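Local coordinates for outer surface protein (Borrelia burgdorferi, PDB 5IZT) that is of unknown function but belongs to the family of BbCRASP-1, a Borrelia surface protein that binds the complement regulator factor H, at residues A217-D222 against Q237-T242; R284-S289 against D379-A384. All coordinates share one frame; numbering follows the deposited sequence. Where two conformers were deposited one is given.

Contact 1. Residues A217-D222 against Q237-T242; sequences AFELLD and QLNSNT
The flat ring of Phe218 meets Leu238 obliquely, with its CD1 3.5 Å from Leu238 CD2, while Met287 CE of helix 280-316 reaches ring atom CE1. Arg249 and Tyr253 of helix 243-255, and Gln210 and Met213 of a loop, also touch its side chain. The side chains of Gln237 and Glu219, each in one of two conformers, run side by side, pointing the same way, with their amide and carboxylate planes 39° apart. The example is one of loop-to-loop packing in a largely helical fold of the BbCRASP-1 family: a type I beta turn, Gln237 to Ser240, docks against residues 217-222 through a single beta bridge between Asp222 and Gln237. The backbone bond from Leu238 N to Leu221 O, 2.8 Å long, fixes the bridge. Leu238 CG, anti to the backbone N (chi1 -178°), is set against Phe218 CD1. Its CD2 lies 4.1 Å from Leu221 CB, and this apolar patch is buried. Nearer solvent the contact becomes polar. In one of the two conformers of Gln237, NE2 reaches Glu219 O at 2.7 Å; the donor lies in the carbonyl plane, on a lone pair, and the N-H...O angle is 155°. Asn239 lies across the Glu219 chain, but its ND2 donates its hydrogen bond to Lys214 O. CB of Asn239 also packs 3.8 Å from CB of Phe218. The turn is tied internally and leads into helix 243-255, which Thr242 caps at its start by accepting from Ala245 N. Gln237 O accepts two bonds, from Ser240 N and, at 2.6 Å, from Ser240 OG, which in turn accepts the hydroxyl proton of Thr242 OG1 at 3.0 Å.

Contact 2. Residues R284-S289 against D379-A384; sequences RELMIS and DNMQNA
Helices 280-316 and 366-395 run in broadly the same direction here, their short segments 34° apart with axes 9.3 Å at closest approach, and Ser289 and Gln382 bring the backbones nearest, CA to CA at 5.4 Å. Glu285 and Gln382 form the polar margin of the contact. Their chains are extended beyond CG, and the side chains cross obliquely, with the carboxylate and amide planes 74° apart. Gln382 NE2 donates to Glu285 OE2 at 3.1 Å, and it approaches from above the carboxylate, 56° out of its plane, while the acceptor stays close to the amide plane of the glutamine. The same nitrogen also donates to a water at 2.9 Å, and that water donates a hydrogen bond to the backbone O of Glu285. Two routes, one direct and one through water, therefore join the Gln382 amide to a single residue of the other helix. The pairing is a small example of helix packing within a bundle, in which helix 322-359 is the third member: its Trp346, Gln349 and Ala350 also touch Met381. Inside the margin the contact is buried. SD of Met381 lies 3.7 Å from Leu286 CD2, the two chains crossing at a slant, and Leu286 also rests on Ile373 and Leu378 of helix 366-395. Ser289 points its CB toward the partner helix and packs with its hydroxyl oxygen, OG, 3.6 Å from Met381 CB. This OG sits between the backbone N and the carbonyl carbon, where it can bond back to its own helix, donating to Leu286 O at 2.8 Å. It is a buried polar atom satisfied on two counts, because Trp346 NE1 of helix 322-359 donates to it as well.

How the contacts relate
Both segments of contact 1 precede those of contact 2 in the chain, and the centres of the two contacts lie about 18 Å apart; all four segments belong to the BbCRASP-1-type domain. Contact 1 belongs to the loop region between helices 179-197 and 243-255; contact 2 joins helices 280-316 and 366-395 nearer the centre of the chain. Helix 280-316 connects them. Leu220 O accepts a probable hydrogen bond from Arg284 NE at 2.9 Å, while Leu221 packs on Met287 and Ile288. Within a few residues, then, this helix both receives the folded loop and packs on helix 366-395, so the looped part of the chain is docked directly onto the long helical bundle.

Contact 1. Residues A217-D222 against Q237-T242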
# COMPACT_ATOMS: atom_id res chain seq x y z
N ALA A 217 -2.66 3.34 16.60
CA ALA A 217 -3.22 3.51 15.26
C ALA A 217 -4.30 2.47 14.94
O ALA A 217 -5.33 2.80 14.34
CB ALA A 217 -2.11 3.46 14.22
N PHE A 218 -4.06 1.21 15.27
CA PHE A 218 -5.05 0.19 14.94
C PHE A 218 -6.27 0.28 15.84
O PHE A 218 -7.34 -0.19 15.46
CB PHE A 218 -4.42 -1.20 15.02
CG PHE A 218 -3.34 -1.45 14.00
CD1 PHE A 218 -3.42 -0.87 12.73
CD2 PHE A 218 -2.24 -2.25 14.30
CE1 PHE A 218 -2.43 -1.11 11.77
CE2 PHE A 218 -1.24 -2.50 13.35
CZ PHE A 218 -1.35 -1.92 12.07
N GLU A 219 -6.13 0.83 17.03
CA GLU A 219 -7.30 0.99 17.88
C GLU A 219 -8.29 2.00 17.29
O GLU A 219 -9.50 1.92 17.57
CB GLU A 219 -6.88 1.43 19.29
CG GLU A 219 -7.99 1.29 20.33
CD GLU A 219 -7.47 1.37 21.74
OE1 GLU A 219 -6.51 2.13 21.97
OE2 GLU A 219 -8.01 0.67 22.63
N LEU A 220 -7.81 2.94 16.49
CA LEU A 220 -8.61 4.05 16.00
C LEU A 220 -9.44 3.70 14.76
O LEU A 220 -10.17 4.56 14.27
CB LEU A 220 -7.71 5.25 15.69
CG LEU A 220 -7.08 5.86 16.94
CD1 LEU A 220 -6.04 6.89 16.51
CD2 LEU A 220 -8.18 6.49 17.77
N LEU A 221 -9.29 2.50 14.21
CA LEU A 221 -9.96 2.16 12.96
C LEU A 221 -10.65 0.80 13.08
O LEU A 221 -10.26 -0.04 13.90
CB LEU A 221 -8.95 2.12 11.81
CG LEU A 221 -8.24 3.43 11.48
CD1 LEU A 221 -7.09 3.13 10.55
CD2 LEU A 221 -9.23 4.40 10.82
N ASP A 222 -11.68 0.61 12.27
CA ASP A 222 -12.24 -0.70 11.99
C ASP A 222 -11.60 -1.26 10.72
O ASP A 222 -10.96 -0.54 9.97
CB ASP A 222 -13.75 -0.64 11.78
CG ASP A 222 -14.51 -0.29 13.04
OD1 ASP A 222 -13.94 -0.45 14.14
OD2 ASP A 222 -15.69 0.15 12.92
N GLN A 237 -12.88 -4.12 15.09
CA GLN A 237 -11.83 -3.12 15.25
C GLN A 237 -10.53 -3.64 14.65
O GLN A 237 -10.25 -4.85 14.68
CB GLN A 237 -11.66 -2.80 16.74
CG GLN A 237 -11.18 -1.39 17.05
CD GLN A 237 -11.40 -1.03 18.51
OE1 GLN A 237 -11.86 -1.86 19.29
NE2 GLN A 237 -11.07 0.20 18.88
N LEU A 238 -9.72 -2.73 14.11
CA LEU A 238 -8.52 -3.16 13.39
C LEU A 238 -7.46 -3.74 14.33
O LEU A 238 -6.60 -4.51 13.88
CB LEU A 238 -7.94 -1.99 12.58
CG LEU A 238 -6.70 -2.21 11.71
CD1 LEU A 238 -6.90 -3.42 10.79
CD2 LEU A 238 -6.37 -0.95 10.90
N ASN A 239 -7.52 -3.44 15.63
CA ASN A 239 -6.59 -4.01 16.59
C ASN A 239 -7.10 -5.31 17.21
O ASN A 239 -6.49 -5.80 18.17
CB ASN A 239 -6.30 -3.01 17.72
CG ASN A 239 -7.50 -2.79 18.62
OD1 ASN A 239 -8.62 -3.12 18.24
ND2 ASN A 239 -7.28 -2.26 19.82
N SER A 240 -8.19 -5.86 16.70
CA SER A 240 -8.85 -6.96 17.39
C SER A 240 -8.17 -8.29 17.09
O SER A 240 -7.45 -8.46 16.10
CB SER A 240 -10.34 -7.02 17.03
OG SER A 240 -10.49 -7.26 15.63
N ASN A 241 -8.42 -9.25 17.98
CA ASN A 241 -7.95 -10.62 17.80
C ASN A 241 -8.99 -11.40 17.00
O ASN A 241 -9.69 -12.29 17.50
CB ASN A 241 -7.69 -11.27 19.16
CG ASN A 241 -7.11 -12.66 19.03
OD1 ASN A 241 -6.55 -13.02 17.99
ND2 ASN A 241 -7.24 -13.46 20.09
N THR A 242 -9.10 -11.03 15.73
CA THR A 242 -9.96 -11.70 14.77
C THR A 242 -9.17 -11.92 13.49
O THR A 242 -8.27 -11.13 13.17
CB THR A 242 -11.22 -10.87 14.45
OG1 THR A 242 -10.82 -9.62 13.86
CG2 THR A 242 -12.03 -10.59 15.71

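Contact 2. Residues R284-S289 against D379-A384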
# COMPACT_ATOMS: atom_id res chain seq x y z
N ARG A 284 -5.56 8.48 12.04
CA ARG A 284 -6.51 7.79 11.17
C ARG A 284 -6.19 8.05 9.69
O ARG A 284 -6.11 7.11 8.89
CB ARG A 284 -7.95 8.22 11.48
CG ARG A 284 -8.51 7.65 12.79
CD ARG A 284 -9.99 8.00 13.00
NE ARG A 284 -10.48 7.41 14.24
CZ ARG A 284 -10.81 8.11 15.33
NH1 ARG A 284 -10.74 9.43 15.32
NH2 ARG A 284 -11.25 7.48 16.41
N GLU A 285 -6.05 9.33 9.31
CA GLU A 285 -5.77 9.66 7.91
C GLU A 285 -4.46 9.01 7.45
O GLU A 285 -4.38 8.54 6.31
CB GLU A 285 -5.70 11.17 7.70
CG GLU A 285 -7.00 11.95 7.94
CD GLU A 285 -6.91 13.41 7.46
OE1 GLU A 285 -6.35 14.26 8.19
OE2 GLU A 285 -7.35 13.69 6.32
N LEU A 286 -3.42 9.01 8.29
CA LEU A 286 -2.15 8.41 7.88
C LEU A 286 -2.32 6.92 7.62
O LEU A 286 -1.88 6.41 6.58
CB LEU A 286 -1.05 8.62 8.94
CG LEU A 286 -0.60 10.07 9.13
CD1 LEU A 286 0.24 10.17 10.40
CD2 LEU A 286 0.19 10.54 7.92
N MET A 287 -2.94 6.21 8.57
CA MET A 287 -3.06 4.76 8.40
C MET A 287 -4.02 4.41 7.27
O MET A 287 -3.76 3.47 6.50
CB MET A 287 -3.53 4.11 9.71
CG MET A 287 -3.67 2.58 9.58
SD MET A 287 -2.14 1.74 9.08
CE MET A 287 -1.10 2.01 10.53
N ILE A 288 -5.12 5.16 7.13
CA ILE A 288 -6.04 4.90 6.03
C ILE A 288 -5.33 5.09 4.69
O ILE A 288 -5.56 4.34 3.73
CB ILE A 288 -7.29 5.80 6.14
CG1 ILE A 288 -8.22 5.29 7.24
CG2 ILE A 288 -8.04 5.88 4.79
CD1 ILE A 288 -9.36 6.25 7.58
N SER A 289 -4.46 6.10 4.59
CA SER A 289 -3.76 6.33 3.33
C SER A 289 -2.84 5.17 3.00
O SER A 289 -2.68 4.82 1.82
CB SER A 289 -2.97 7.64 3.34
OG SER A 289 -1.74 7.53 4.07
N ASP A 379 -0.25 15.13 2.88
CA ASP A 379 -0.79 15.32 1.53
C ASP A 379 -0.09 14.43 0.52
O ASP A 379 -0.73 13.88 -0.39
CB ASP A 379 -0.69 16.79 1.13
CG ASP A 379 -1.69 17.67 1.88
OD1 ASP A 379 -2.90 17.36 1.84
OD2 ASP A 379 -1.24 18.62 2.55
N ASN A 380 1.23 14.29 0.64
CA ASN A 380 1.96 13.41 -0.27
C ASN A 380 1.49 11.97 -0.14
O ASN A 380 1.37 11.25 -1.14
CB ASN A 380 3.46 13.48 0.02
CG ASN A 380 4.08 14.81 -0.37
OD1 ASN A 380 3.61 15.53 -1.26
ND2 ASN A 380 5.17 15.14 0.31
N MET A 381 1.23 11.51 1.09
CA MET A 381 0.76 10.14 1.28
C MET A 381 -0.65 9.94 0.73
O MET A 381 -0.93 8.94 0.06
CB MET A 381 0.81 9.77 2.76
CG MET A 381 2.24 9.65 3.27
SD MET A 381 2.32 9.45 5.08
CE MET A 381 3.78 8.42 5.24
N GLN A 382 -1.55 10.90 0.99
CA GLN A 382 -2.90 10.81 0.45
C GLN A 382 -2.92 10.94 -1.07
O GLN A 382 -3.71 10.26 -1.74
CB GLN A 382 -3.79 11.86 1.12
CG GLN A 382 -4.11 11.51 2.59
CD GLN A 382 -4.96 12.56 3.29
OE1 GLN A 382 -4.79 13.76 3.07
NE2 GLN A 382 -5.90 12.10 4.13
N ASN A 383 -2.03 11.76 -1.63
CA ASN A 383 -1.97 11.90 -3.09
C ASN A 383 -1.45 10.61 -3.73
O ASN A 383 -1.92 10.21 -4.80
CB ASN A 383 -1.09 13.10 -3.47
CG ASN A 383 -1.77 14.44 -3.17
OD1 ASN A 383 -2.99 14.51 -3.08
ND2 ASN A 383 -0.98 15.50 -3.04
N ALA A 384 -0.50 9.94 -3.07
CA ALA A 384 -0.04 8.66 -3.58
C ALA A 384 -1.15 7.61 -3.54
O ALA A 384 -1.33 6.85 -4.51
CB ALA A 384 1.19 8.18 -2.80
O HOH W 1 -6.30 9.27 4.50